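Local coordinates for protein TetR-family transcriptional regulator (Streptomyces coelicolor A3, PDB 2QIB) that probably binds DNA through a helix-turn-helix domain to regulate transcription, as other TetR-family regulators do, at residues Y61-Q66 with S118-L124; D71-R75 with D97-H102; F76-R80 with Q135-H139; P145-L149 with Y196-M200. All coordinates share one frame; numbering follows the deposited sequence.

Contact 1: residues Y61-Q66 with S118-L124; sequences YEAALQ and STTTNAL
The Tyr61 ring meets Thr121 edge-on: CG2 of Thr121 lies near the ring plane, 3.9 Å from Tyr61 CE2. A second flat group, the carboxylate of Glu62, reaches the start of the opposing helix. Its OE2 takes a hydrogen bond from Ser118 OG at 2.6 Å, through the anti lone pair that faces away from OE1. Thr120 CB lies close by, 3.4 Å from Glu62 OE2.

The motif is a near-parallel helix pair joined at a helix N-cap. Helix 57-75 runs beside the first turns of helix 119-140, with the local axes 7° apart and 10.0 Å from each other. Ser118 is the N-cap residue. Its OG stands between the backbone N and the carbonyl carbon (chi1 64°), which turns it back toward the first turn, where it accepts from Thr121 N. The one hydroxyl thus donates to Glu62 and accepts from the helix end. The N-terminal end of the helix dipole would be expected to favour a negative carboxylate here.

Farther along the helices the contact is apolar. The Leu65 and Thr121 side chains cross at about a right angle, with Leu65 CD2 3.6 Å from Thr121 CB. Leu65 and Leu124 slide past each other in opposite directions. Tyr61 and Leu65 also touch Leu109 of helix 103-116, and the Tyr61 ring packs edge-to-face with Phe26. The pair therefore ties a helix adjoining the predicted DNA-binding region to the C-terminal domain. At the exposed end the Gln66 side chain crosses Leu124 near CD2. The other methyl, Leu124 CD1, lies 3.8 Å from Leu65 CG.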
loop_
_atom_site.group_PDB
_atom_site.type_symbol
_atom_site.label_atom_id
_atom_site.label_comp_id
_atom_site.label_asym_id
_atom_site.label_seq_id
_atom_site.Cartn_x
_atom_site.Cartn_y
_atom_site.Cartn_z
ATOM N N TYR A 61 -21.150 2.468 12.371
ATOM C CA TYR A 61 -20.070 2.612 11.387
ATOM C C TYR A 61 -19.543 1.233 11.002
ATOM O O TYR A 61 -19.339 0.960 9.826
ATOM C CB TYR A 61 -18.924 3.464 11.949
ATOM C CG TYR A 61 -17.791 3.682 10.964
ATOM C CD1 TYR A 61 -17.831 4.727 10.021
ATOM C CD2 TYR A 61 -16.666 2.830 10.978
ATOM C CE1 TYR A 61 -16.789 4.907 9.103
ATOM C CE2 TYR A 61 -15.609 2.994 10.053
ATOM C CZ TYR A 61 -15.680 4.042 9.135
ATOM O OH TYR A 61 -14.634 4.241 8.241
ATOM N N GLU A 62 -19.331 0.364 12.010
ATOM C CA GLU A 62 -18.847 -1.016 11.741
ATOM C C GLU A 62 -19.847 -1.827 10.919
ATOM O O GLU A 62 -19.452 -2.566 9.990
ATOM C CB GLU A 62 -18.469 -1.720 13.068
ATOM C CG GLU A 62 -17.202 -1.125 13.704
ATOM C CD GLU A 62 -16.936 -1.622 15.137
ATOM O OE1 GLU A 62 -17.874 -2.178 15.743
ATOM O OE2 GLU A 62 -15.799 -1.441 15.655
ATOM N N ALA A 63 -21.140 -1.669 11.219
ATOM C CA ALA A 63 -22.197 -2.379 10.487
ATOM C C ALA A 63 -22.249 -1.925 9.015
ATOM O O ALA A 63 -22.348 -2.763 8.089
ATOM C CB ALA A 63 -23.552 -2.199 11.167
ATOM N N ALA A 64 -22.142 -0.620 8.802
ATOM C CA ALA A 64 -22.054 -0.081 7.428
ATOM C C ALA A 64 -20.830 -0.645 6.709
ATOM O O ALA A 64 -20.911 -1.025 5.547
ATOM C CB ALA A 64 -21.964 1.396 7.462
ATOM N N LEU A 65 -19.690 -0.654 7.407
ATOM C CA LEU A 65 -18.425 -1.127 6.823
ATOM C C LEU A 65 -18.494 -2.614 6.480
ATOM O O LEU A 65 -17.976 -3.039 5.437
ATOM C CB LEU A 65 -17.258 -0.823 7.772
ATOM C CG LEU A 65 -15.886 -1.302 7.266
ATOM C CD1 LEU A 65 -15.530 -0.692 5.858
ATOM C CD2 LEU A 65 -14.800 -0.963 8.274
ATOM N N GLN A 66 -19.152 -3.402 7.330
ATOM C CA GLN A 66 -19.415 -4.815 7.023
ATOM C C GLN A 66 -20.194 -4.991 5.722
ATOM O O GLN A 66 -19.845 -5.824 4.872
ATOM C CB GLN A 66 -20.165 -5.482 8.183
ATOM C CG GLN A 66 -20.597 -6.941 7.884
ATOM C CD GLN A 66 -19.445 -7.902 8.097
ATOM O OE1 GLN A 66 -18.942 -8.528 7.156
ATOM N NE2 GLN A 66 -19.002 -8.008 9.339
ATOM N N SER A 118 -10.946 0.609 14.620
ATOM C CA SER A 118 -11.198 -0.318 15.710
ATOM C C SER A 118 -10.640 -1.667 15.281
ATOM O O SER A 118 -10.310 -1.874 14.096
ATOM C CB SER A 118 -12.685 -0.444 16.011
ATOM O OG SER A 118 -13.376 -0.998 14.917
ATOM N N THR A 119 -10.537 -2.580 16.235
ATOM C CA THR A 119 -10.117 -3.936 15.925
ATOM C C THR A 119 -11.041 -4.530 14.871
ATOM O O THR A 119 -10.589 -5.238 13.948
ATOM C CB THR A 119 -10.102 -4.808 17.196
ATOM O OG1 THR A 119 -9.019 -4.372 18.025
ATOM C CG2 THR A 119 -9.932 -6.302 16.847
ATOM N N THR A 120 -12.328 -4.223 14.998
ATOM C CA THR A 120 -13.314 -4.732 14.083
ATOM C C THR A 120 -13.115 -4.133 12.689
ATOM O O THR A 120 -13.129 -4.889 11.719
ATOM C CB THR A 120 -14.729 -4.513 14.608
ATOM O OG1 THR A 120 -14.895 -5.347 15.770
ATOM C CG2 THR A 120 -15.770 -4.900 13.575
ATOM N N THR A 121 -12.929 -2.812 12.601
ATOM C CA THR A 121 -12.750 -2.190 11.264
ATOM C C THR A 121 -11.479 -2.691 10.578
ATOM O O THR A 121 -11.510 -3.006 9.392
ATOM C CB THR A 121 -12.819 -0.636 11.220
ATOM O OG1 THR A 121 -11.681 -0.039 11.848
ATOM C CG2 THR A 121 -14.086 -0.125 11.879
ATOM N N ASN A 122 -10.377 -2.769 11.322
ATOM C CA ASN A 122 -9.121 -3.345 10.768
ATOM C C ASN A 122 -9.271 -4.762 10.276
ATOM O O ASN A 122 -8.697 -5.116 9.233
ATOM C CB ASN A 122 -7.989 -3.308 11.789
ATOM C CG ASN A 122 -7.673 -1.918 12.225
ATOM O OD1 ASN A 122 -8.067 -0.952 11.561
ATOM N ND2 ASN A 122 -6.996 -1.786 13.375
ATOM N N ALA A 123 -10.015 -5.580 11.037
ATOM C CA ALA A 123 -10.310 -6.951 10.631
ATOM C C ALA A 123 -11.124 -6.996 9.326
ATOM O O ALA A 123 -10.814 -7.796 8.446
ATOM C CB ALA A 123 -11.034 -7.700 11.744
ATOM N N LEU A 124 -12.164 -6.148 9.216
ATOM C CA LEU A 124 -12.979 -6.078 8.001
ATOM C C LEU A 124 -12.093 -5.690 6.798
ATOM O O LEU A 124 -12.150 -6.353 5.755
ATOM C CB LEU A 124 -14.154 -5.099 8.149
ATOM C CG LEU A 124 -15.296 -5.601 9.043
ATOM C CD1 LEU A 124 -16.251 -4.456 9.392
ATOM C CD2 LEU A 124 -16.022 -6.740 8.363
#

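Contact 2: residues D71-R75 with D97-H102; sequences DLADR and DFVDEH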
loop_
_atom_site.group_PDB
_atom_site.type_symbol
_atom_site.label_atom_id
_atom_site.label_comp_id
_atom_site.label_asym_id
_atom_site.label_seq_id
_atom_site.Cartn_x
_atom_site.Cartn_y
_atom_site.Cartn_z
ATOM N N ASP A 71 -19.781 -6.242 -0.062
ATOM C CA ASP A 71 -20.028 -5.796 -1.431
ATOM C C ASP A 71 -18.714 -5.881 -2.244
ATOM O O ASP A 71 -18.659 -6.571 -3.302
ATOM C CB ASP A 71 -20.611 -4.377 -1.377
ATOM C CG ASP A 71 -20.780 -3.717 -2.755
ATOM O OD1 ASP A 71 -20.625 -4.356 -3.820
ATOM O OD2 ASP A 71 -21.076 -2.499 -2.763
ATOM N N LEU A 72 -17.662 -5.210 -1.772
ATOM C CA LEU A 72 -16.382 -5.205 -2.537
ATOM C C LEU A 72 -15.840 -6.619 -2.698
ATOM O O LEU A 72 -15.409 -7.004 -3.782
ATOM C CB LEU A 72 -15.335 -4.316 -1.881
ATOM C CG LEU A 72 -14.005 -4.188 -2.648
ATOM C CD1 LEU A 72 -14.260 -3.823 -4.140
ATOM C CD2 LEU A 72 -13.096 -3.169 -1.964
ATOM N N ALA A 73 -15.804 -7.387 -1.617
ATOM C CA ALA A 73 -15.325 -8.766 -1.752
ATOM C C ALA A 73 -16.090 -9.560 -2.855
ATOM O O ALA A 73 -15.483 -10.345 -3.614
ATOM C CB ALA A 73 -15.432 -9.481 -0.427
ATOM N N ASP A 74 -17.412 -9.385 -2.924
ATOM C CA ASP A 74 -18.219 -10.075 -3.921
ATOM C C ASP A 74 -17.878 -9.598 -5.319
ATOM O O ASP A 74 -17.917 -10.386 -6.276
ATOM C CB ASP A 74 -19.719 -9.859 -3.691
ATOM C CG ASP A 74 -20.253 -10.712 -2.557
ATOM O OD1 ASP A 74 -19.508 -11.607 -2.063
ATOM O OD2 ASP A 74 -21.424 -10.491 -2.166
ATOM N N ARG A 75 -17.490 -8.327 -5.427
ATOM C CA ARG A 75 -17.101 -7.764 -6.721
ATOM C C ARG A 75 -15.837 -8.402 -7.265
ATOM O O ARG A 75 -15.589 -8.328 -8.457
ATOM C CB ARG A 75 -16.947 -6.237 -6.658
ATOM C CG ARG A 75 -18.299 -5.497 -6.485
ATOM C CD ARG A 75 -18.070 -3.988 -6.486
ATOM N NE ARG A 75 -19.225 -3.287 -5.939
ATOM C CZ ARG A 75 -19.658 -2.093 -6.336
ATOM N NH1 ARG A 75 -19.080 -1.446 -7.355
ATOM N NH2 ARG A 75 -20.697 -1.546 -5.706
ATOM N N ASP A 97 -15.404 1.365 -9.661
ATOM C CA ASP A 97 -16.832 1.754 -9.474
ATOM C C ASP A 97 -17.067 1.864 -7.965
ATOM O O ASP A 97 -17.629 2.856 -7.468
ATOM C CB ASP A 97 -17.749 0.647 -10.017
ATOM C CG ASP A 97 -17.893 0.670 -11.537
ATOM O OD1 ASP A 97 -17.427 1.626 -12.206
ATOM O OD2 ASP A 97 -18.481 -0.313 -12.064
ATOM N N PHE A 98 -16.630 0.843 -7.243
ATOM C CA PHE A 98 -16.807 0.818 -5.783
ATOM C C PHE A 98 -16.146 2.008 -5.112
ATOM O O PHE A 98 -16.736 2.690 -4.273
ATOM C CB PHE A 98 -16.239 -0.484 -5.204
ATOM C CG PHE A 98 -16.432 -0.596 -3.706
ATOM C CD1 PHE A 98 -17.592 -1.185 -3.184
ATOM C CD2 PHE A 98 -15.469 -0.099 -2.837
ATOM C CE1 PHE A 98 -17.778 -1.263 -1.798
ATOM C CE2 PHE A 98 -15.639 -0.179 -1.449
ATOM C CZ PHE A 98 -16.779 -0.760 -0.931
ATOM N N VAL A 99 -14.876 2.236 -5.451
ATOM C CA VAL A 99 -14.067 3.333 -4.861
ATOM C C VAL A 99 -14.722 4.695 -5.141
ATOM O O VAL A 99 -14.853 5.538 -4.243
ATOM C CB VAL A 99 -12.602 3.292 -5.374
ATOM C CG1 VAL A 99 -11.834 4.512 -4.898
ATOM C CG2 VAL A 99 -11.915 1.996 -4.868
ATOM N N ASP A 100 -15.175 4.887 -6.374
ATOM C CA ASP A 100 -15.917 6.095 -6.732
ATOM C C ASP A 100 -17.136 6.280 -5.817
ATOM O O ASP A 100 -17.282 7.318 -5.172
ATOM C CB ASP A 100 -16.379 5.984 -8.185
ATOM C CG ASP A 100 -17.048 7.272 -8.707
ATOM O OD1 ASP A 100 -17.088 8.310 -8.005
ATOM O OD2 ASP A 100 -17.562 7.218 -9.833
ATOM N N GLU A 101 -17.958 5.243 -5.747
ATOM C CA GLU A 101 -19.251 5.258 -5.015
ATOM C C GLU A 101 -19.048 5.580 -3.536
ATOM O O GLU A 101 -19.936 6.178 -2.891
ATOM C CB GLU A 101 -19.918 3.879 -5.115
ATOM C CG GLU A 101 -20.494 3.544 -6.489
ATOM C CD GLU A 101 -20.766 2.036 -6.667
ATOM O OE1 GLU A 101 -20.929 1.289 -5.656
ATOM O OE2 GLU A 101 -20.808 1.588 -7.843
ATOM N N HIS A 102 -17.899 5.152 -2.998
ATOM C CA HIS A 102 -17.623 5.253 -1.563
ATOM C C HIS A 102 -16.446 6.172 -1.268
ATOM O O HIS A 102 -15.889 6.118 -0.166
ATOM C CB HIS A 102 -17.334 3.862 -1.002
ATOM C CG HIS A 102 -18.489 2.917 -1.134
ATOM N ND1 HIS A 102 -18.614 2.034 -2.181
ATOM C CD2 HIS A 102 -19.588 2.746 -0.362
ATOM C CE1 HIS A 102 -19.739 1.343 -2.041
ATOM N NE2 HIS A 102 -20.343 1.750 -0.946
#
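Leu72 sits over one face of the Phe98 ring. Its CB is 3.9 Å from the ring centroid and only 10° off the ring normal, a CH-pi contact. The motif is an antiparallel helix pair, with helix 57-75 packed against the end of helix 84-101. Both leucine methyls also touch this ring. Phe98 CG is anti to the backbone N (chi1 -178°), which carries the ring across to Leu72.

Polar groups line the rim of the ring. Asp71 OD2 lies near its plane, 3.7 Å from Phe98 CE1. The Arg75 guanidinium is turned almost perpendicular to the ring, and Phe98 CD1 lies over one guanidinium face.

Arg75 is the hub of a salt-bridge network. It bonds to Asp71 one turn earlier, side-on. Its NE donates almost straight to Asp71 OD1 at 2.8 Å, approaching from above the carboxylate plane. Its NH2 reaches the syn lone pair of Asp71 OD2. The same NH2 crosses to the other helix and donates to Glu101 OE1 at 2.8 Å, again at a syn lone pair; both oxygens lie tilted out of the guanidinium plane. Arg75 probably also offsets the like charges of Asp71 and Glu101.

Farther out, Asp97 forms a salt bridge with Arg175. The backbone O of Arg75 bonds to Arg94, and Leu72 also packs on Val128 of helix 119-140. The face of Phe98 opposite Leu72 is covered by the ring of His102. This imidazole is held in place by its ND1, which donates to Phe98 O at 2.9 Å.

Contact 3: residues F76-R80 with Q135-H139; sequences FVEPR and QILSH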
loop_
_atom_site.group_PDB
_atom_site.type_symbol
_atom_site.label_atom_id
_atom_site.label_comp_id
_atom_site.label_asym_id
_atom_site.label_seq_id
_atom_site.Cartn_x
_atom_site.Cartn_y
_atom_site.Cartn_z
ATOM N N PHE A 76 -15.038 -9.025 -6.394
ATOM C CA PHE A 76 -13.797 -9.710 -6.843
ATOM C C PHE A 76 -14.041 -11.030 -7.590
ATOM O O PHE A 76 -13.119 -11.572 -8.216
ATOM C CB PHE A 76 -12.873 -10.001 -5.654
ATOM C CG PHE A 76 -12.369 -8.767 -4.941
ATOM C CD1 PHE A 76 -12.249 -7.541 -5.581
ATOM C CD2 PHE A 76 -11.997 -8.866 -3.610
ATOM C CE1 PHE A 76 -11.734 -6.427 -4.901
ATOM C CE2 PHE A 76 -11.499 -7.759 -2.922
ATOM C CZ PHE A 76 -11.378 -6.543 -3.575
ATOM N N VAL A 77 -15.265 -11.557 -7.505
ATOM C CA VAL A 77 -15.555 -12.871 -8.056
ATOM C C VAL A 77 -15.753 -12.712 -9.552
ATOM O O VAL A 77 -16.568 -11.897 -9.979
ATOM C CB VAL A 77 -16.799 -13.516 -7.394
ATOM C CG1 VAL A 77 -17.085 -14.873 -8.057
ATOM C CG2 VAL A 77 -16.556 -13.690 -5.883
ATOM N N GLU A 78 -15.006 -13.494 -10.335
ATOM C CA GLU A 78 -14.959 -13.347 -11.809
ATOM C C GLU A 78 -14.721 -14.732 -12.404
ATOM O O GLU A 78 -13.880 -15.468 -11.904
ATOM C CB GLU A 78 -13.796 -12.405 -12.188
ATOM C CG GLU A 78 -13.618 -12.159 -13.703
ATOM C CD GLU A 78 -14.808 -11.442 -14.362
ATOM O OE1 GLU A 78 -15.537 -10.696 -13.681
ATOM O OE2 GLU A 78 -15.001 -11.593 -15.597
ATOM N N PRO A 79 -15.501 -15.126 -13.440
ATOM C CA PRO A 79 -15.348 -16.463 -14.033
ATOM C C PRO A 79 -13.930 -16.723 -14.526
ATOM O O PRO A 79 -13.263 -15.810 -15.047
ATOM C CB PRO A 79 -16.304 -16.437 -15.239
ATOM C CG PRO A 79 -17.296 -15.417 -14.896
ATOM C CD PRO A 79 -16.556 -14.355 -14.109
ATOM N N ARG A 80 -13.472 -17.960 -14.336
ATOM C CA ARG A 80 -12.141 -18.363 -14.774
ATOM C C ARG A 80 -12.161 -18.794 -16.234
ATOM O O ARG A 80 -12.075 -19.995 -16.546
ATOM C CB ARG A 80 -11.581 -19.450 -13.866
ATOM C CG ARG A 80 -11.490 -18.993 -12.423
ATOM C CD ARG A 80 -10.624 -19.889 -11.546
ATOM N NE ARG A 80 -11.082 -21.275 -11.464
ATOM C CZ ARG A 80 -12.124 -21.701 -10.754
ATOM N NH1 ARG A 80 -12.884 -20.857 -10.063
ATOM N NH2 ARG A 80 -12.423 -22.990 -10.747
ATOM N N GLN A 135 -8.951 -14.838 -4.475
ATOM C CA GLN A 135 -9.411 -14.828 -5.876
ATOM C C GLN A 135 -8.266 -14.838 -6.875
ATOM O O GLN A 135 -8.306 -15.552 -7.877
ATOM C CB GLN A 135 -10.351 -13.652 -6.144
ATOM C CG GLN A 135 -11.728 -13.784 -5.441
ATOM C CD GLN A 135 -12.404 -15.157 -5.723
ATOM O OE1 GLN A 135 -12.566 -15.564 -6.862
ATOM N NE2 GLN A 135 -12.772 -15.867 -4.659
ATOM N N ILE A 136 -7.227 -14.042 -6.600
ATOM C CA ILE A 136 -6.096 -14.013 -7.511
ATOM C C ILE A 136 -5.432 -15.385 -7.574
ATOM O O ILE A 136 -5.192 -15.884 -8.640
ATOM C CB ILE A 136 -5.080 -12.951 -7.090
ATOM C CG1 ILE A 136 -5.709 -11.550 -7.311
ATOM C CG2 ILE A 136 -3.753 -13.145 -7.875
ATOM C CD1 ILE A 136 -4.979 -10.450 -6.545
ATOM N N LEU A 137 -5.203 -16.036 -6.431
ATOM C CA LEU A 137 -4.629 -17.378 -6.481
ATOM C C LEU A 137 -5.507 -18.383 -7.219
ATOM O O LEU A 137 -4.989 -19.251 -7.894
ATOM C CB LEU A 137 -4.339 -17.902 -5.090
ATOM C CG LEU A 137 -3.238 -17.157 -4.316
ATOM C CD1 LEU A 137 -2.993 -17.895 -3.010
ATOM C CD2 LEU A 137 -1.929 -17.033 -5.093
ATOM N N SER A 138 -6.821 -18.266 -7.065
ATOM C CA SER A 138 -7.755 -19.158 -7.774
ATOM C C SER A 138 -7.556 -19.047 -9.288
ATOM O O SER A 138 -7.487 -20.045 -10.020
ATOM C CB SER A 138 -9.194 -18.796 -7.398
ATOM O OG SER A 138 -10.116 -19.620 -8.118
ATOM N N HIS A 139 -7.454 -17.818 -9.778
ATOM C CA HIS A 139 -7.267 -17.596 -11.199
ATOM C C HIS A 139 -5.905 -18.068 -11.695
ATOM O O HIS A 139 -5.809 -18.579 -12.824
ATOM C CB HIS A 139 -7.486 -16.139 -11.559
ATOM C CG HIS A 139 -8.927 -15.752 -11.611
ATOM N ND1 HIS A 139 -9.670 -15.817 -12.776
ATOM C CD2 HIS A 139 -9.774 -15.324 -10.643
ATOM C CE1 HIS A 139 -10.905 -15.428 -12.523
ATOM N NE2 HIS A 139 -10.994 -15.117 -11.236
HETATM O O HOH W 1 -12.499 -14.108 -9.035
HETATM O O HOH W 2 -12.566 -18.143 -8.206
#
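The loop that joins helix 57-75 to helix 84-101 runs over the last turns of helix 119-140, and Arg80 of the loop there covers a face of the His139 ring. Arg80 CG lies 3.9 Å from the ring centroid, 23° off the normal, in a CH-pi contact. Arg80 CD lies 3.5 Å from Ser138 OG. The Arg80 guanidinium plane stands 82° from the imidazole plane. At the ring edge, near its plane, lie Glu78 O and Pro79 O.

Two waters fill the joint. Water 1 lies 2.6 Å from Gln135 OE1 and 2.7 Å from Phe76 O. It also bonds to His139 NE2 at 2.9 Å and weakly to Glu78 N. Gln135 bends at chi2 (-51°), so that its amide oxygen serves both waters. Water 2 donates to Gln135 OE1 at 2.9 Å, bonds to Ser138 OG and is held weakly by Arg80 NH1. Gln135 CG also packs on Phe76 CB at 4.0 Å.

Helix 84-101 also contacts both partners. Arg87 bonds to His139 ND1, and Glu78 forms salt bridges with Arg94 and Arg90. The Phe76 ring leads inward to Val91 and Val128. Were His139 an alanine, water 1 and Arg87 would each probably lose a partner, and Arg80 CG its ring.

This is a water-mediated surface contact that joins an interhelical loop to helix 119-140 in the all-helical TetR-family fold.

Contact 4: residues P145-L149 with Y196-M200; sequences PPARL and YDEEM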
loop_
_atom_site.group_PDB
_atom_site.type_symbol
_atom_site.label_atom_id
_atom_site.label_comp_id
_atom_site.label_asym_id
_atom_site.label_seq_id
_atom_site.Cartn_x
_atom_site.Cartn_y
_atom_site.Cartn_z
ATOM N N PRO A 145 0.835 -21.313 -2.628
ATOM C CA PRO A 145 1.707 -20.327 -3.247
ATOM C C PRO A 145 3.096 -20.309 -2.589
ATOM O O PRO A 145 3.185 -20.302 -1.367
ATOM C CB PRO A 145 0.979 -18.993 -2.990
ATOM C CG PRO A 145 0.142 -19.243 -1.805
ATOM C CD PRO A 145 -0.309 -20.685 -1.944
ATOM N N PRO A 146 4.171 -20.326 -3.396
ATOM C CA PRO A 146 5.511 -20.126 -2.833
ATOM C C PRO A 146 5.672 -18.709 -2.247
ATOM O O PRO A 146 4.845 -17.823 -2.528
ATOM C CB PRO A 146 6.425 -20.284 -4.048
ATOM C CG PRO A 146 5.601 -21.089 -5.050
ATOM C CD PRO A 146 4.215 -20.555 -4.848
ATOM N N ALA A 147 6.724 -18.495 -1.454
ATOM C CA ALA A 147 6.951 -17.197 -0.833
ATOM C C ALA A 147 6.937 -16.016 -1.814
ATOM O O ALA A 147 6.334 -14.954 -1.532
ATOM C CB ALA A 147 8.282 -17.200 -0.049
ATOM N N ARG A 148 7.626 -16.199 -2.936
ATOM C CA ARG A 148 7.828 -15.120 -3.899
ATOM C C ARG A 148 6.494 -14.720 -4.488
ATOM O O ARG A 148 6.216 -13.520 -4.650
ATOM C CB ARG A 148 8.812 -15.527 -4.995
ATOM C CG ARG A 148 10.257 -15.423 -4.496
ATOM C CD ARG A 148 11.282 -16.032 -5.444
ATOM N NE ARG A 148 12.610 -15.888 -4.833
ATOM C CZ ARG A 148 13.082 -16.640 -3.836
ATOM N NH1 ARG A 148 12.346 -17.621 -3.307
ATOM N NH2 ARG A 148 14.308 -16.405 -3.349
ATOM N N LEU A 149 5.664 -15.722 -4.766
ATOM C CA LEU A 149 4.340 -15.465 -5.334
ATOM C C LEU A 149 3.456 -14.760 -4.318
ATOM O O LEU A 149 2.745 -13.794 -4.659
ATOM C CB LEU A 149 3.669 -16.752 -5.804
ATOM C CG LEU A 149 2.273 -16.534 -6.390
ATOM C CD1 LEU A 149 2.284 -15.544 -7.597
ATOM C CD2 LEU A 149 1.687 -17.885 -6.815
ATOM N N TYR A 196 14.561 -14.099 -10.529
ATOM C CA TYR A 196 15.312 -14.635 -9.406
ATOM C C TYR A 196 14.927 -16.057 -9.100
ATOM O O TYR A 196 15.499 -16.662 -8.186
ATOM C CB TYR A 196 15.024 -13.776 -8.164
ATOM C CG TYR A 196 15.207 -12.299 -8.436
ATOM C CD1 TYR A 196 16.467 -11.787 -8.767
ATOM C CD2 TYR A 196 14.114 -11.416 -8.398
ATOM C CE1 TYR A 196 16.647 -10.430 -9.043
ATOM C CE2 TYR A 196 14.282 -10.051 -8.674
ATOM C CZ TYR A 196 15.553 -9.567 -8.994
ATOM O OH TYR A 196 15.749 -8.230 -9.277
ATOM N N ASP A 197 13.939 -16.573 -9.838
ATOM C CA ASP A 197 13.266 -17.805 -9.450
ATOM C C ASP A 197 12.660 -18.551 -10.636
ATOM O O ASP A 197 11.815 -18.008 -11.350
ATOM C CB ASP A 197 12.173 -17.480 -8.428
ATOM C CG ASP A 197 11.649 -18.710 -7.747
ATOM O OD1 ASP A 197 12.359 -19.232 -6.859
ATOM O OD2 ASP A 197 10.539 -19.149 -8.111
ATOM N N GLU A 198 13.088 -19.800 -10.841
ATOM C CA GLU A 198 12.590 -20.592 -11.963
ATOM C C GLU A 198 11.126 -20.969 -11.785
ATOM O O GLU A 198 10.367 -20.987 -12.750
ATOM C CB GLU A 198 13.451 -21.850 -12.168
ATOM C CG GLU A 198 14.917 -21.555 -12.520
ATOM C CD GLU A 198 15.135 -21.175 -13.985
ATOM O OE1 GLU A 198 14.168 -21.224 -14.783
ATOM O OE2 GLU A 198 16.292 -20.842 -14.345
ATOM N N GLU A 199 10.731 -21.269 -10.549
ATOM C CA GLU A 199 9.343 -21.602 -10.265
ATOM C C GLU A 199 8.432 -20.400 -10.618
ATOM O O GLU A 199 7.394 -20.546 -11.293
ATOM C CB GLU A 199 9.211 -22.059 -8.801
ATOM C CG GLU A 199 7.893 -22.724 -8.437
ATOM C CD GLU A 199 7.802 -23.088 -6.952
ATOM O OE1 GLU A 199 8.544 -22.512 -6.117
ATOM O OE2 GLU A 199 6.962 -23.952 -6.612
HETATM N N MSE A 200 8.855 -19.203 -10.209
HETATM C CA MSE A 200 8.192 -17.971 -10.619
HETATM C C MSE A 200 8.208 -17.783 -12.153
HETATM O O MSE A 200 7.183 -17.445 -12.753
HETATM C CB MSE A 200 8.844 -16.780 -9.892
HETATM C CG MSE A 200 8.009 -15.535 -9.831
HETATM SE SE MSE A 200 6.226 -15.771 -8.953
HETATM C CE MSE A 200 5.305 -14.915 -10.345
#
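Arg148 lays its side chain across Asp197, with Arg148 CD 3.4 Å from Asp197 CB. The guanidinium and carboxylate planes are nearly parallel, 6° apart, and Asp197 OD1 sits over a guanidinium face, 3.9 Å from Arg148 NH1. This is a long salt bridge of charges alone, since no N-H points at the oxygen. The stronger polar partner of Arg148 is Glu177 of the second subunit, met by its NE in a salt bridge.

Asp197 is also the N-cap of helix 198-209. Its OD2 accepts from Met200 N at 2.7 Å, on the anti side of the carboxylate. Replacing Asp197 by an alanine is likely to leave that N-H without its cap and remove the carboxylate facing Arg148.

Beside the charges, Met200, modelled as selenomethionine, bends at chi2 (58°) and brings SE to 4.1 Å from Leu149 CA. Glu199 reaches across to Pro146, its OE1 3.4 Å from Pro146 CG.

The contact joins the starts of helices 147-168 and 198-209. Leu149 and Met200 both pack on Met190 of helix 175-194, Leu149 also touches helix 119-140, and Arg148 packs on Pro174 of the second subunit.

Overall arrangement
The centre of contact 2 lies about 7 Å from the centre of the chain, the nearest of the four, and contact 4 is the farthest. Contact 3 is a surface contact; the others are partly buried. Contacts 1 and 2 share helix 57-75, one through a near-parallel partner, the other through an antiparallel one. Contacts 1 and 3 use opposite ends of helix 119-140. Contacts 3 and 4 touch directly, Leu137 CD1 lying 3.6 Å from Pro145 CG. Chemistry follows place. Aspartate or serine caps a helix in contacts 4 and 1, a salt-bridge network borders an aromatic ring in contact 2, and water bridges contact 3. Contact 4 also reaches the second subunit.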